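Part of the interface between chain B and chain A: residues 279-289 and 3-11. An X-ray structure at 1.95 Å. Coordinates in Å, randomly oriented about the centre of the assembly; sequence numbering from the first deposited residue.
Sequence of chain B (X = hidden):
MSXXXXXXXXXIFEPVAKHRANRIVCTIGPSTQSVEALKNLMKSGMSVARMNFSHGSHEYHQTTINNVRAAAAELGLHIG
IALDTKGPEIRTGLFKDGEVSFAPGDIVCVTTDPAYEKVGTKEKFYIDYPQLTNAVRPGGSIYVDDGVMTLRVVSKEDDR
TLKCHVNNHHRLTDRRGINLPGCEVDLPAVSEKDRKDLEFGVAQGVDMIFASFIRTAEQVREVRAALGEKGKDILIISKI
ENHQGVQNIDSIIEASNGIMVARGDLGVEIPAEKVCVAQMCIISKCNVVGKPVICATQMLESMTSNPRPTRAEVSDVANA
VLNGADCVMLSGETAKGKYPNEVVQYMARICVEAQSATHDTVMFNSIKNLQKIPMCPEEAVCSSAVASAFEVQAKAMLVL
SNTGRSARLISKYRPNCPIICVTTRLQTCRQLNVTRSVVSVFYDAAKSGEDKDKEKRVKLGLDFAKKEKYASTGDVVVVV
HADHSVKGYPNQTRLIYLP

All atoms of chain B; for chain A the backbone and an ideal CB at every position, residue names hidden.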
# COMPACT_ATOMS: atom_id res chain seq x y z
N GLN B 279 -14.99 -0.86 22.31
CA GLN B 279 -15.56 0.20 21.48
C GLN B 279 -15.00 0.16 20.04
O GLN B 279 -15.76 0.24 19.07
CB GLN B 279 -15.27 1.57 22.11
CG GLN B 279 -15.74 2.75 21.27
CD GLN B 279 -15.60 4.08 22.00
OE1 GLN B 279 -15.79 4.17 23.22
NE2 GLN B 279 -15.29 5.13 21.26
N MET B 280 -13.68 0.14 19.92
CA MET B 280 -13.01 0.16 18.62
C MET B 280 -13.45 -1.04 17.79
O MET B 280 -13.72 -0.92 16.60
CB MET B 280 -11.48 0.10 18.79
CG MET B 280 -10.89 1.37 19.35
SD MET B 280 -9.12 1.26 19.72
CE MET B 280 -8.92 -0.31 20.49
N CYS B 281 -13.47 -2.19 18.42
CA CYS B 281 -13.85 -3.43 17.76
C CYS B 281 -15.34 -3.44 17.31
O CYS B 281 -15.65 -3.72 16.15
CB CYS B 281 -13.57 -4.60 18.69
SG CYS B 281 -14.15 -6.21 18.08
N ILE B 282 -16.24 -3.03 18.21
CA ILE B 282 -17.66 -3.02 17.88
C ILE B 282 -17.97 -2.00 16.79
O ILE B 282 -18.69 -2.30 15.85
CB ILE B 282 -18.53 -2.75 19.13
CG1 ILE B 282 -18.42 -3.93 20.10
CG2 ILE B 282 -20.00 -2.53 18.74
CD1 ILE B 282 -18.89 -3.60 21.51
N ILE B 283 -17.42 -0.81 16.91
CA ILE B 283 -17.70 0.20 15.88
C ILE B 283 -17.22 -0.25 14.50
O ILE B 283 -17.96 -0.15 13.50
CB ILE B 283 -17.05 1.56 16.24
CG1 ILE B 283 -17.77 2.15 17.49
CG2 ILE B 283 -17.10 2.52 15.01
CD1 ILE B 283 -17.04 3.42 18.03
N SER B 284 -16.00 -0.77 14.43
CA SER B 284 -15.45 -1.23 13.15
C SER B 284 -16.23 -2.41 12.55
O SER B 284 -16.47 -2.46 11.34
CB SER B 284 -13.94 -1.56 13.27
OG SER B 284 -13.21 -0.39 13.51
N LYS B 285 -16.72 -3.30 13.40
CA LYS B 285 -17.55 -4.42 12.94
C LYS B 285 -18.88 -3.94 12.35
O LYS B 285 -19.36 -4.48 11.34
CB LYS B 285 -17.81 -5.40 14.10
CG LYS B 285 -16.61 -6.31 14.41
CD LYS B 285 -16.99 -7.34 15.49
CE LYS B 285 -15.82 -8.30 15.79
NZ LYS B 285 -15.79 -9.36 14.74
N CYS B 286 -19.49 -2.93 12.98
CA CYS B 286 -20.69 -2.30 12.42
C CYS B 286 -20.42 -1.59 11.11
O CYS B 286 -21.24 -1.63 10.19
CB CYS B 286 -21.27 -1.31 13.43
SG CYS B 286 -22.05 -2.14 14.83
N ASN B 287 -19.30 -0.86 11.04
CA ASN B 287 -18.95 -0.17 9.79
C ASN B 287 -18.84 -1.20 8.63
O ASN B 287 -19.25 -0.93 7.52
CB ASN B 287 -17.60 0.55 9.90
CG ASN B 287 -17.62 1.74 10.87
OD1 ASN B 287 -16.55 2.23 11.23
ND2 ASN B 287 -18.80 2.25 11.23
N VAL B 288 -18.14 -2.30 8.88
CA VAL B 288 -17.91 -3.28 7.83
C VAL B 288 -19.21 -3.83 7.22
O VAL B 288 -19.25 -4.15 6.03
CB VAL B 288 -16.98 -4.45 8.32
CG1 VAL B 288 -17.09 -5.67 7.41
CG2 VAL B 288 -15.55 -3.98 8.29
N VAL B 289 -20.24 -4.04 8.05
CA VAL B 289 -21.52 -4.53 7.52
C VAL B 289 -22.51 -3.38 7.23
O VAL B 289 -23.63 -3.62 6.82
CB VAL B 289 -22.21 -5.55 8.45
CG1 VAL B 289 -21.31 -6.75 8.70
CG2 VAL B 289 -22.62 -4.89 9.75
N UNK A 3 -6.39 -0.27 9.52
CA UNK A 3 -6.78 -0.09 10.90
C UNK A 3 -8.14 -0.76 11.12
O UNK A 3 -8.37 -1.38 12.15
CB UNK A 3 -6.83 1.40 11.26
N UNK A 4 -9.02 -0.67 10.11
CA UNK A 4 -10.36 -1.28 10.23
C UNK A 4 -10.24 -2.77 10.41
O UNK A 4 -10.89 -3.35 11.27
CB UNK A 4 -11.22 -0.97 9.00
N UNK A 5 -9.43 -3.40 9.58
CA UNK A 5 -9.24 -4.85 9.68
C UNK A 5 -8.59 -5.25 11.00
O UNK A 5 -8.95 -6.27 11.63
CB UNK A 5 -8.39 -5.35 8.51
N UNK A 6 -7.64 -4.43 11.46
CA UNK A 6 -7.04 -4.65 12.77
C UNK A 6 -8.08 -4.60 13.88
O UNK A 6 -8.11 -5.48 14.76
CB UNK A 6 -5.95 -3.61 13.03
N UNK A 7 -8.97 -3.61 13.83
CA UNK A 7 -9.95 -3.41 14.92
C UNK A 7 -10.92 -4.58 15.01
O UNK A 7 -11.27 -5.01 16.10
CB UNK A 7 -10.73 -2.11 14.71
N UNK A 8 -11.36 -5.09 13.87
CA UNK A 8 -12.39 -6.12 13.90
C UNK A 8 -11.84 -7.42 14.44
O UNK A 8 -12.60 -8.28 14.90
CB UNK A 8 -12.98 -6.34 12.50
N UNK A 9 -10.51 -7.54 14.48
CA UNK A 9 -9.88 -8.73 15.05
C UNK A 9 -9.44 -8.59 16.51
O UNK A 9 -8.93 -9.53 17.09
CB UNK A 9 -8.66 -9.10 14.20
N UNK A 10 -9.74 -7.45 17.15
CA UNK A 10 -9.35 -7.25 18.57
C UNK A 10 -10.17 -8.16 19.47
O UNK A 10 -11.32 -8.43 19.18
CB UNK A 10 -9.54 -5.79 18.99
N UNK A 11 -9.58 -8.68 20.55
CA UNK A 11 -10.37 -9.36 21.62
C UNK A 11 -10.12 -8.76 23.00
O UNK A 11 -8.97 -8.65 23.41
CB UNK A 11 -10.04 -10.85 21.66

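At position 3 the ideal CB has nothing of chain B's stretch within 5.5 Å, so this contact hardly restricts it; polar or charged side chains would do. It is Q3(A), which turns back along its own helix toward position 7.

Position 4 has a sideways CA-to-CB bond, with the ideal CB 5.0 Å from OG of S284(B) and 5.3 Å from CG2 of V288(B). That leaves space for a medium-sized apolar chain, such as leucine, isoleucine or methionine. L4(A) (chi1 t, chi2 p) fills it: its CD1 lies 3.5 Å from CB of S284(B), and its CD2 packs 3.6 Å from CG2 of V288(B).

Positions 5 and 6 have no chain B atom of the stretch within 5.5 Å of the ideal CB; many residues would fit. They are E5(A), pointing away, and H6(A), whose NE2 is hydrogen-bonded elsewhere in the structure.

Position 7 is the tightest. Its CA lies 4.8 Å from CA of C281(B), and its ideal CB points toward chain B, 3.2 Å from OG of S284(B) and 3.7 Å from O of M280(B). Such crowding favours a small or slender side chain; serine, alanine or asparagine are reasonable, and a polar one could use the hydroxyl. N7(A) does so: its ND2 donates to OG of S284(B) at 3.1 Å (158° at the hydrogen). NE2 of Q3(A) donates to OD1 of N7(A) at 2.9 Å, which helps hold the side-chain amide. The backbone O of N7(A) receives a CA-H...O contact from CA of C281(B), at 3.5 Å.

At position 8 the CB points sideways, 4.1 Å from CG of K285(B) and 4.9 Å from CB of S284(B). The aliphatic stem of the lysine and the neighbouring valine suit valine, isoleucine or leucine. I8(A) places CG2 3.7 Å from CB of S284(B), 3.9 Å from CG of K285(B) and 4.3 Å from CG2 of V288(B). Its carbonyl O accepts a weak hydrogen bond from NZ of K285(B) at 3.4 Å, and a water also bridges these two atoms.

Position 9, phi/psi -96/4, points away with room for a CB, so the visible geometry does not demand glycine; the residue is G9(A).

Position 10 is extended (-70/145), its CB aimed toward chain B and 4.2 Å from CB of C281(B). With the methionine methyl nearby, leucine or methionine would suit. L10(A) sets CD1 3.6 Å from CE of M280(B).

Position 11 points away, leaving the choice open; it is S11(A).

Chain A, residues 3-11: QLEHNIGLS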
# COMPACT_ATOMS: atom_id res chain seq x y z
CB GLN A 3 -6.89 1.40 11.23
CG GLN A 3 -7.41 1.66 12.64
CD GLN A 3 -6.32 1.52 13.69
OE1 GLN A 3 -5.29 2.18 13.60
NE2 GLN A 3 -6.52 0.63 14.67
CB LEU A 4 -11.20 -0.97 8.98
CG LEU A 4 -12.63 -1.51 8.96
CD1 LEU A 4 -13.49 -0.65 9.88
CD2 LEU A 4 -13.17 -1.44 7.53
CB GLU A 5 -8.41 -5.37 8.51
CG GLU A 5 -8.26 -6.89 8.54
CD GLU A 5 -7.84 -7.46 7.21
OE1 GLU A 5 -8.08 -8.66 6.99
OE2 GLU A 5 -7.32 -6.69 6.37
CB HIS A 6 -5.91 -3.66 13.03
CG HIS A 6 -5.22 -3.88 14.33
ND1 HIS A 6 -4.41 -4.94 14.56
CD2 HIS A 6 -5.28 -3.16 15.53
CE1 HIS A 6 -4.02 -4.93 15.86
NE2 HIS A 6 -4.53 -3.83 16.44
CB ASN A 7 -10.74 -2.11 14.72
CG ASN A 7 -9.92 -0.88 15.03
OD1 ASN A 7 -8.80 -0.97 15.56
ND2 ASN A 7 -10.44 0.30 14.66
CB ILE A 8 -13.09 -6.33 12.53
CG1 ILE A 8 -12.12 -6.88 11.49
CG2 ILE A 8 -13.76 -5.03 12.03
CD1 ILE A 8 -12.84 -7.51 10.29
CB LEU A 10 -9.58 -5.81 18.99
CG LEU A 10 -8.69 -4.75 18.34
CD1 LEU A 10 -9.27 -3.37 18.63
CD2 LEU A 10 -7.27 -4.88 18.88
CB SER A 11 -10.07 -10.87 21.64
OG SER A 11 -10.77 -11.51 22.71
O HOH W 1 -13.74 -11.26 14.67
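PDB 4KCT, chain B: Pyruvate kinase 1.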